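Local coordinates for protein ethylbenzene dehydrogenase alpha-subunit (Aromatoleum aromaticum, PDB 2IVF) that is the alpha-subunit of a molybdenum enzyme of the molybdopterin oxidoreductase family and holds two pterin guanine dinucleotides, a molybdenum atom and an iron/sulfur cluster, at residues S311-M314 / I315-L319; R322-V325 / C326-D330; A576-D579 / E580-K584. All coordinates share one frame; numbering follows the deposited sequence.

Overall arrangement
All three contacts are local, each made between neighbouring turns of one helix or at its end, and all belong to the molybdopterin oxidoreductase part of the chain. Contact 1 ends helix 303-316 and contact 2 makes up helix 322-328, the next helix in the chain; their centres are 15 Å apart, and both pack on helix 454-467. Contact 3, at the end of helix 574-583, stands apart, its centre 40 Å from that of contact 1 and 35 Å from that of contact 2, with about 20 Å between the nearest atoms of contacts 2 and 3. The centres lie 25 to 33 Å from the centre of the chain, and the residues described are structural packing.

Contact 1: residues S311-M314 / I315-L319; sequences SQVM and IDEKL
A Schellman motif closes helix 303-316, and M314 and L319 meet across it. The amide N of L319 donates to M314 O at 2.8 Å, in the carbonyl plane, while K318 N turns back to I315 O at 2.9 Å. K318 itself takes positive phi (57°), the backbone twist that lets the chain double back, and it is exposed. The reversal sets CB of L319 4.4 Å from CB of M314, an apolar touch that suits two residues packing on A436 of helix 425-437. Just before it along the helix, Q312 and D316 run side by side, pointing the same way, with amide and carboxylate planes 40° apart. Q312 has CG anti to its backbone nitrogen (chi1 -166°) and bends at chi2, which brings OE1 to 3.6 Å from D316 CB. Between the two polar ends sits a water that accepts from Q312 NE2 at 3.0 Å and donates to D316 OD2. V313 lies alongside E317 in similar fashion, its CG1 4.1 Å from CD of the glutamate, whose OE2 forms a salt bridge with R433. The helix end is thus held by two kinds of chemistry: main-chain bonds occupy M314 O and I315 O, whereas on the polar side a water joins the amide NE2 of Q312 to the carboxylate OD2 of the exposed D316.

Contact 2: residues R322-V325 / C326-D330; sequences RQFV and CEQTD
V325 O is gripped twice by T329, the residue at which the chain leaves helix 322-328. The hydroxyl OG1 of T329 donates to it at 2.7 Å, and the amide N of T329 adds a weak bond at 3.3 Å. The hydroxyl approaches tilted 23° from the carbonyl plane. T329 can do this because chi1 of 79° places OG1 between its own backbone nitrogen and carbonyl carbon, turned back toward the helix; the same oxygen is also bonded to L331 N, just beyond. A small hydroxyl-bearing residue suits this buried spot, where the hydroxyl adds a short bond to the weak one from the amide.

On another side of the helix Q328 lies over the ring of F324. Its CG sits 3.6 Å from the ring centroid, only 7° off the normal, a CH-pi contact over the face. The bend of Q328 at chi2 leaves its amide farther out from the same face, where NE2 donates to E327 OE2 at 2.9 Å, meeting the anti side of the carboxylate. W471 serves both residues, packing edge-to-face with F324 and donating NE1 to Q328 OE1, while K802 forms a salt bridge with E327 OE2. C326 sets its thiol sulfur SG 4.2 Å from R322 CG, beside the aliphatic part of an arginine whose guanidinium pairs with E383.

V325 O thus takes two donors from T329, and E327 OE2 is met by both Q328 NE2 and K802. The neighbouring lysine probably favours a charged E327, which, together with H798 O accepting from NE2 and W471 donating to OE1, would fix the rotation of the Q328 amide above the phenylalanine.

Contact 3: residues A576-D579 / E580-K584; sequences AYLD and EAKEK
L578 overlaps the aliphatic part of K582 one turn further along helix 574-583, its CG 3.8 Å from the lysine CD and its CD1 slightly farther off. The two side chains cross at a slant. K582 takes an unusual path to get there: chi1 of 52° sets CG between the backbone nitrogen and the carbonyl carbon, and further bends fold the chain back over the turn, with CD 3.3 Å from L578 O. Methylenes thus lie against the leucine, while the amine ends on the D579 side, NZ remaining 4.9 Å from OD1, too far for a salt bridge. Both L578 and K582 also touch Y552 of helix 546-553, so a leucine and the greasy stem of a lysine suit this seam between helices. Beneath them the K582 amide N donates to L578 O at 2.8 Å, nearly straight in line with the carbonyl.

E580 works on another side of the helix. With CG anti to the backbone nitrogen (chi1 -172°) and an extended chain, it offers OE2 to K584 NZ at 2.7 Å, a salt bridge that uses the anti lone pair. K572 pairs with OE1 and also makes a cation-pi contact with Y577, while W820 donates to OE2. Set between two lysines, the carboxylate is probably held in its charged form, and by taking partners from both ends of the helix it ties the final turn to the residues that precede the first.

Contact 1: residues S311-M314 / I315-L319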
loop_
_atom_site.group_PDB
_atom_site.type_symbol
_atom_site.label_atom_id
_atom_site.label_comp_id
_atom_site.label_asym_id
_atom_site.label_seq_id
_atom_site.Cartn_x
_atom_site.Cartn_y
_atom_site.Cartn_z
ATOM N N SER A 311 -10.142 -6.568 -32.044
ATOM C CA SER A 311 -10.168 -5.783 -33.259
ATOM C C SER A 311 -10.679 -6.606 -34.410
ATOM O O SER A 311 -11.419 -6.101 -35.252
ATOM C CB SER A 311 -8.781 -5.277 -33.585
ATOM O OG SER A 311 -8.285 -4.491 -32.519
ATOM N N GLN A 312 -10.268 -7.882 -34.474
ATOM C CA GLN A 312 -10.720 -8.767 -35.513
ATOM C C GLN A 312 -12.225 -8.938 -35.442
ATOM O O GLN A 312 -12.900 -8.945 -36.464
ATOM C CB GLN A 312 -10.026 -10.122 -35.427
ATOM C CG GLN A 312 -10.188 -10.983 -36.672
ATOM C CD GLN A 312 -11.496 -11.769 -36.774
ATOM O OE1 GLN A 312 -11.847 -12.228 -37.868
ATOM N NE2 GLN A 312 -12.223 -11.911 -35.664
ATOM N N VAL A 313 -12.747 -9.027 -34.235
ATOM C CA VAL A 313 -14.193 -9.134 -34.035
ATOM C C VAL A 313 -14.935 -7.930 -34.608
ATOM O O VAL A 313 -15.880 -8.087 -35.389
ATOM C CB VAL A 313 -14.531 -9.366 -32.576
ATOM C CG1 VAL A 313 -16.061 -9.176 -32.305
ATOM C CG2 VAL A 313 -14.076 -10.732 -32.155
ATOM N N MET A 314 -14.493 -6.728 -34.233
ATOM C CA MET A 314 -15.126 -5.517 -34.670
ATOM C C MET A 314 -15.014 -5.334 -36.157
ATOM O O MET A 314 -15.927 -4.805 -36.773
ATOM C CB MET A 314 -14.508 -4.299 -33.978
ATOM C CG MET A 314 -14.685 -4.271 -32.491
ATOM S SD MET A 314 -14.184 -2.682 -31.782
ATOM C CE MET A 314 -12.479 -3.005 -31.413
ATOM N N ILE A 315 -13.900 -5.745 -36.746
ATOM C CA ILE A 315 -13.770 -5.617 -38.200
ATOM C C ILE A 315 -14.650 -6.663 -38.883
ATOM O O ILE A 315 -15.481 -6.322 -39.725
ATOM C CB ILE A 315 -12.284 -5.648 -38.634
ATOM C CG1 ILE A 315 -11.609 -4.345 -38.152
ATOM C CG2 ILE A 315 -12.130 -5.855 -40.170
ATOM C CD1 ILE A 315 -10.121 -4.311 -38.339
ATOM N N ASP A 316 -14.507 -7.922 -38.497
ATOM C CA ASP A 316 -15.225 -8.999 -39.155
ATOM C C ASP A 316 -16.759 -8.849 -39.054
ATOM O O ASP A 316 -17.491 -9.164 -39.995
ATOM C CB ASP A 316 -14.785 -10.310 -38.521
ATOM C CG ASP A 316 -15.208 -11.519 -39.309
ATOM O OD1 ASP A 316 -15.112 -11.495 -40.551
ATOM O OD2 ASP A 316 -15.608 -12.513 -38.675
ATOM N N GLU A 317 -17.231 -8.378 -37.918
ATOM C CA GLU A 317 -18.641 -8.163 -37.683
ATOM C C GLU A 317 -19.081 -6.745 -38.095
ATOM O O GLU A 317 -20.221 -6.411 -37.949
ATOM C CB GLU A 317 -18.982 -8.459 -36.210
ATOM C CG GLU A 317 -18.689 -9.896 -35.824
ATOM C CD GLU A 317 -19.274 -10.322 -34.496
ATOM O OE1 GLU A 317 -19.833 -9.487 -33.778
ATOM O OE2 GLU A 317 -19.198 -11.532 -34.170
ATOM N N LYS A 318 -18.184 -5.943 -38.657
ATOM C CA LYS A 318 -18.518 -4.599 -39.160
ATOM C C LYS A 318 -19.132 -3.708 -38.068
ATOM O O LYS A 318 -20.138 -3.012 -38.287
ATOM C CB LYS A 318 -19.439 -4.690 -40.399
ATOM C CG LYS A 318 -18.875 -5.599 -41.508
ATOM C CD LYS A 318 -19.643 -5.497 -42.820
ATOM C CE LYS A 318 -18.867 -6.155 -43.992
ATOM N NZ LYS A 318 -19.449 -5.852 -45.389
ATOM N N LEU A 319 -18.508 -3.739 -36.904
ATOM C CA LEU A 319 -18.956 -2.973 -35.744
ATOM C C LEU A 319 -18.122 -1.718 -35.549
ATOM O O LEU A 319 -18.369 -0.946 -34.640
ATOM C CB LEU A 319 -18.823 -3.817 -34.485
ATOM C CG LEU A 319 -19.523 -5.177 -34.528
ATOM C CD1 LEU A 319 -19.220 -5.884 -33.233
ATOM C CD2 LEU A 319 -21.027 -5.004 -34.748
HETATM O O HOH W 1 -15.051 -12.790 -35.754
#

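Contact 2: residues R322-V325 / C326-D330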
loop_
_atom_site.group_PDB
_atom_site.type_symbol
_atom_site.label_atom_id
_atom_site.label_comp_id
_atom_site.label_asym_id
_atom_site.label_seq_id
_atom_site.Cartn_x
_atom_site.Cartn_y
_atom_site.Cartn_z
ATOM N N ARG A 322 -16.395 3.586 -38.643
ATOM C CA ARG A 322 -15.705 3.852 -39.891
ATOM C C ARG A 322 -15.245 5.295 -39.990
ATOM O O ARG A 322 -14.111 5.566 -40.396
ATOM C CB ARG A 322 -16.610 3.522 -41.083
ATOM C CG ARG A 322 -15.951 3.702 -42.432
ATOM C CD ARG A 322 -16.862 3.244 -43.592
ATOM N NE ARG A 322 -17.015 1.793 -43.567
ATOM C CZ ARG A 322 -16.281 0.931 -44.263
ATOM N NH1 ARG A 322 -15.340 1.341 -45.098
ATOM N NH2 ARG A 322 -16.514 -0.357 -44.125
ATOM N N GLN A 323 -16.120 6.222 -39.625
ATOM C CA GLN A 323 -15.806 7.649 -39.753
ATOM C C GLN A 323 -14.603 8.060 -38.894
ATOM O O GLN A 323 -13.697 8.751 -39.344
ATOM C CB GLN A 323 -17.050 8.441 -39.387
ATOM C CG GLN A 323 -17.028 9.903 -39.774
ATOM C CD GLN A 323 -18.438 10.449 -39.983
ATOM O OE1 GLN A 323 -19.429 9.687 -40.035
ATOM N NE2 GLN A 323 -18.540 11.769 -40.099
ATOM N N PHE A 324 -14.598 7.604 -37.658
ATOM C CA PHE A 324 -13.548 7.892 -36.691
ATOM C C PHE A 324 -12.240 7.321 -37.181
ATOM O O PHE A 324 -11.198 7.988 -37.127
ATOM C CB PHE A 324 -13.923 7.268 -35.340
ATOM C CG PHE A 324 -12.972 7.587 -34.208
ATOM C CD1 PHE A 324 -11.789 6.870 -34.026
ATOM C CD2 PHE A 324 -13.285 8.589 -33.292
ATOM C CE1 PHE A 324 -10.915 7.157 -32.981
ATOM C CE2 PHE A 324 -12.427 8.871 -32.223
ATOM C CZ PHE A 324 -11.249 8.155 -32.059
ATOM N N VAL A 325 -12.276 6.071 -37.640
ATOM C CA VAL A 325 -11.074 5.413 -38.160
ATOM C C VAL A 325 -10.497 6.180 -39.351
ATOM O O VAL A 325 -9.304 6.455 -39.441
ATOM C CB VAL A 325 -11.397 3.946 -38.483
ATOM C CG1 VAL A 325 -10.591 3.389 -39.642
ATOM C CG2 VAL A 325 -11.237 3.113 -37.214
ATOM N N CYS A 326 -11.371 6.571 -40.243
ATOM C CA CYS A 326 -10.975 7.280 -41.446
ATOM C C CYS A 326 -10.417 8.643 -41.150
ATOM O O CYS A 326 -9.567 9.139 -41.861
ATOM C CB CYS A 326 -12.173 7.372 -42.371
ATOM S SG CYS A 326 -12.453 5.825 -43.240
ATOM N N GLU A 327 -10.866 9.249 -40.072
ATOM C CA GLU A 327 -10.429 10.611 -39.758
ATOM C C GLU A 327 -9.169 10.618 -38.902
ATOM O O GLU A 327 -8.232 11.391 -39.170
ATOM C CB GLU A 327 -11.597 11.343 -39.082
ATOM C CG GLU A 327 -11.315 12.638 -38.382
ATOM C CD GLU A 327 -12.543 13.070 -37.583
ATOM O OE1 GLU A 327 -13.518 13.533 -38.231
ATOM O OE2 GLU A 327 -12.539 12.912 -36.333
ATOM N N GLN A 328 -9.134 9.755 -37.891
ATOM C CA GLN A 328 -8.208 9.877 -36.798
ATOM C C GLN A 328 -6.922 9.123 -37.005
ATOM O O GLN A 328 -5.952 9.404 -36.323
ATOM C CB GLN A 328 -8.842 9.389 -35.480
ATOM C CG GLN A 328 -10.010 10.197 -34.952
ATOM C CD GLN A 328 -9.560 11.514 -34.341
ATOM O OE1 GLN A 328 -8.685 11.533 -33.486
ATOM N NE2 GLN A 328 -10.131 12.618 -34.806
ATOM N N THR A 329 -6.910 8.166 -37.932
ATOM C CA THR A 329 -5.840 7.181 -37.980
ATOM C C THR A 329 -5.268 6.991 -39.368
ATOM O O THR A 329 -5.749 7.564 -40.335
ATOM C CB THR A 329 -6.307 5.791 -37.507
ATOM O OG1 THR A 329 -7.029 5.177 -38.581
ATOM C CG2 THR A 329 -7.168 5.871 -36.243
ATOM N N ASP A 330 -4.208 6.182 -39.418
ATOM C CA ASP A 330 -3.545 5.865 -40.653
ATOM C C ASP A 330 -4.222 4.703 -41.357
ATOM O O ASP A 330 -3.787 4.326 -42.430
ATOM C CB ASP A 330 -2.049 5.608 -40.442
ATOM C CG ASP A 330 -1.746 4.354 -39.640
ATOM O OD1 ASP A 330 -2.635 3.877 -38.888
ATOM O OD2 ASP A 330 -0.590 3.852 -39.768
#

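Contact 3: residues A576-D579 / E580-K584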
loop_
_atom_site.group_PDB
_atom_site.type_symbol
_atom_site.label_atom_id
_atom_site.label_comp_id
_atom_site.label_asym_id
_atom_site.label_seq_id
_atom_site.Cartn_x
_atom_site.Cartn_y
_atom_site.Cartn_z
ATOM N N ALA A 576 24.317 -4.378 -31.242
ATOM C CA ALA A 576 24.402 -4.296 -32.689
ATOM C C ALA A 576 23.432 -3.252 -33.246
ATOM O O ALA A 576 23.797 -2.456 -34.110
ATOM C CB ALA A 576 24.142 -5.655 -33.302
ATOM N N TYR A 577 22.199 -3.260 -32.759
ATOM C CA TYR A 577 21.261 -2.197 -33.062
ATOM C C TYR A 577 21.775 -0.830 -32.580
ATOM O O TYR A 577 21.674 0.157 -33.303
ATOM C CB TYR A 577 19.903 -2.489 -32.432
ATOM C CG TYR A 577 19.015 -3.438 -33.231
ATOM C CD1 TYR A 577 18.322 -2.992 -34.355
ATOM C CD2 TYR A 577 18.832 -4.755 -32.831
ATOM C CE1 TYR A 577 17.456 -3.855 -35.073
ATOM C CE2 TYR A 577 17.986 -5.630 -33.540
ATOM C CZ TYR A 577 17.296 -5.185 -34.665
ATOM O OH TYR A 577 16.470 -6.070 -35.377
ATOM N N LEU A 578 22.349 -0.778 -31.376
ATOM C CA LEU A 578 22.963 0.468 -30.874
ATOM C C LEU A 578 24.036 1.018 -31.807
ATOM O O LEU A 578 24.035 2.208 -32.142
ATOM C CB LEU A 578 23.565 0.236 -29.484
ATOM C CG LEU A 578 24.266 1.405 -28.787
ATOM C CD1 LEU A 578 23.368 2.592 -28.600
ATOM C CD2 LEU A 578 24.773 0.914 -27.456
ATOM N N ASP A 579 24.959 0.153 -32.211
ATOM C CA ASP A 579 26.006 0.570 -33.132
ATOM C C ASP A 579 25.443 1.138 -34.417
ATOM O O ASP A 579 25.978 2.101 -34.946
ATOM C CB ASP A 579 26.946 -0.590 -33.457
ATOM C CG ASP A 579 27.965 -0.835 -32.360
ATOM O OD1 ASP A 579 27.876 -0.199 -31.266
ATOM O OD2 ASP A 579 28.854 -1.682 -32.595
ATOM N N GLU A 580 24.399 0.504 -34.945
ATOM C CA GLU A 580 23.764 0.949 -36.179
ATOM C C GLU A 580 23.104 2.310 -35.953
ATOM O O GLU A 580 23.206 3.221 -36.767
ATOM C CB GLU A 580 22.720 -0.075 -36.619
ATOM C CG GLU A 580 22.163 0.239 -37.982
ATOM C CD GLU A 580 20.910 -0.532 -38.308
ATOM O OE1 GLU A 580 20.679 -1.605 -37.721
ATOM O OE2 GLU A 580 20.155 -0.063 -39.174
ATOM N N ALA A 581 22.439 2.431 -34.822
ATOM C CA ALA A 581 21.774 3.664 -34.449
ATOM C C ALA A 581 22.743 4.819 -34.271
ATOM O O ALA A 581 22.478 5.914 -34.768
ATOM C CB ALA A 581 20.955 3.471 -33.198
ATOM N N LYS A 582 23.874 4.600 -33.606
ATOM C CA LYS A 582 24.860 5.705 -33.511
ATOM C C LYS A 582 25.588 5.988 -34.782
ATOM O O LYS A 582 26.001 7.122 -35.004
ATOM C CB LYS A 582 25.844 5.582 -32.352
ATOM C CG LYS A 582 26.589 4.308 -32.200
ATOM C CD LYS A 582 26.479 3.873 -30.691
ATOM C CE LYS A 582 27.427 4.659 -29.753
ATOM N NZ LYS A 582 28.843 4.483 -30.115
ATOM N N GLU A 583 25.740 4.981 -35.624
ATOM C CA GLU A 583 26.337 5.198 -36.938
ATOM C C GLU A 583 25.466 6.159 -37.724
ATOM O O GLU A 583 25.978 6.983 -38.455
ATOM C CB GLU A 583 26.498 3.884 -37.703
ATOM C CG GLU A 583 27.644 3.890 -38.655
ATOM C CD GLU A 583 28.988 4.068 -37.951
ATOM O OE1 GLU A 583 29.119 3.624 -36.781
ATOM O OE2 GLU A 583 29.902 4.656 -38.568
ATOM N N LYS A 584 24.152 6.048 -37.555
ATOM C CA LYS A 584 23.180 6.884 -38.274
ATOM C C LYS A 584 22.916 8.240 -37.603
ATOM O O LYS A 584 22.175 9.060 -38.123
ATOM C CB LYS A 584 21.874 6.097 -38.510
ATOM C CG LYS A 584 22.078 4.933 -39.482
ATOM C CD LYS A 584 20.837 4.063 -39.680
ATOM C CE LYS A 584 21.136 3.020 -40.750
ATOM N NZ LYS A 584 20.045 2.015 -40.898
#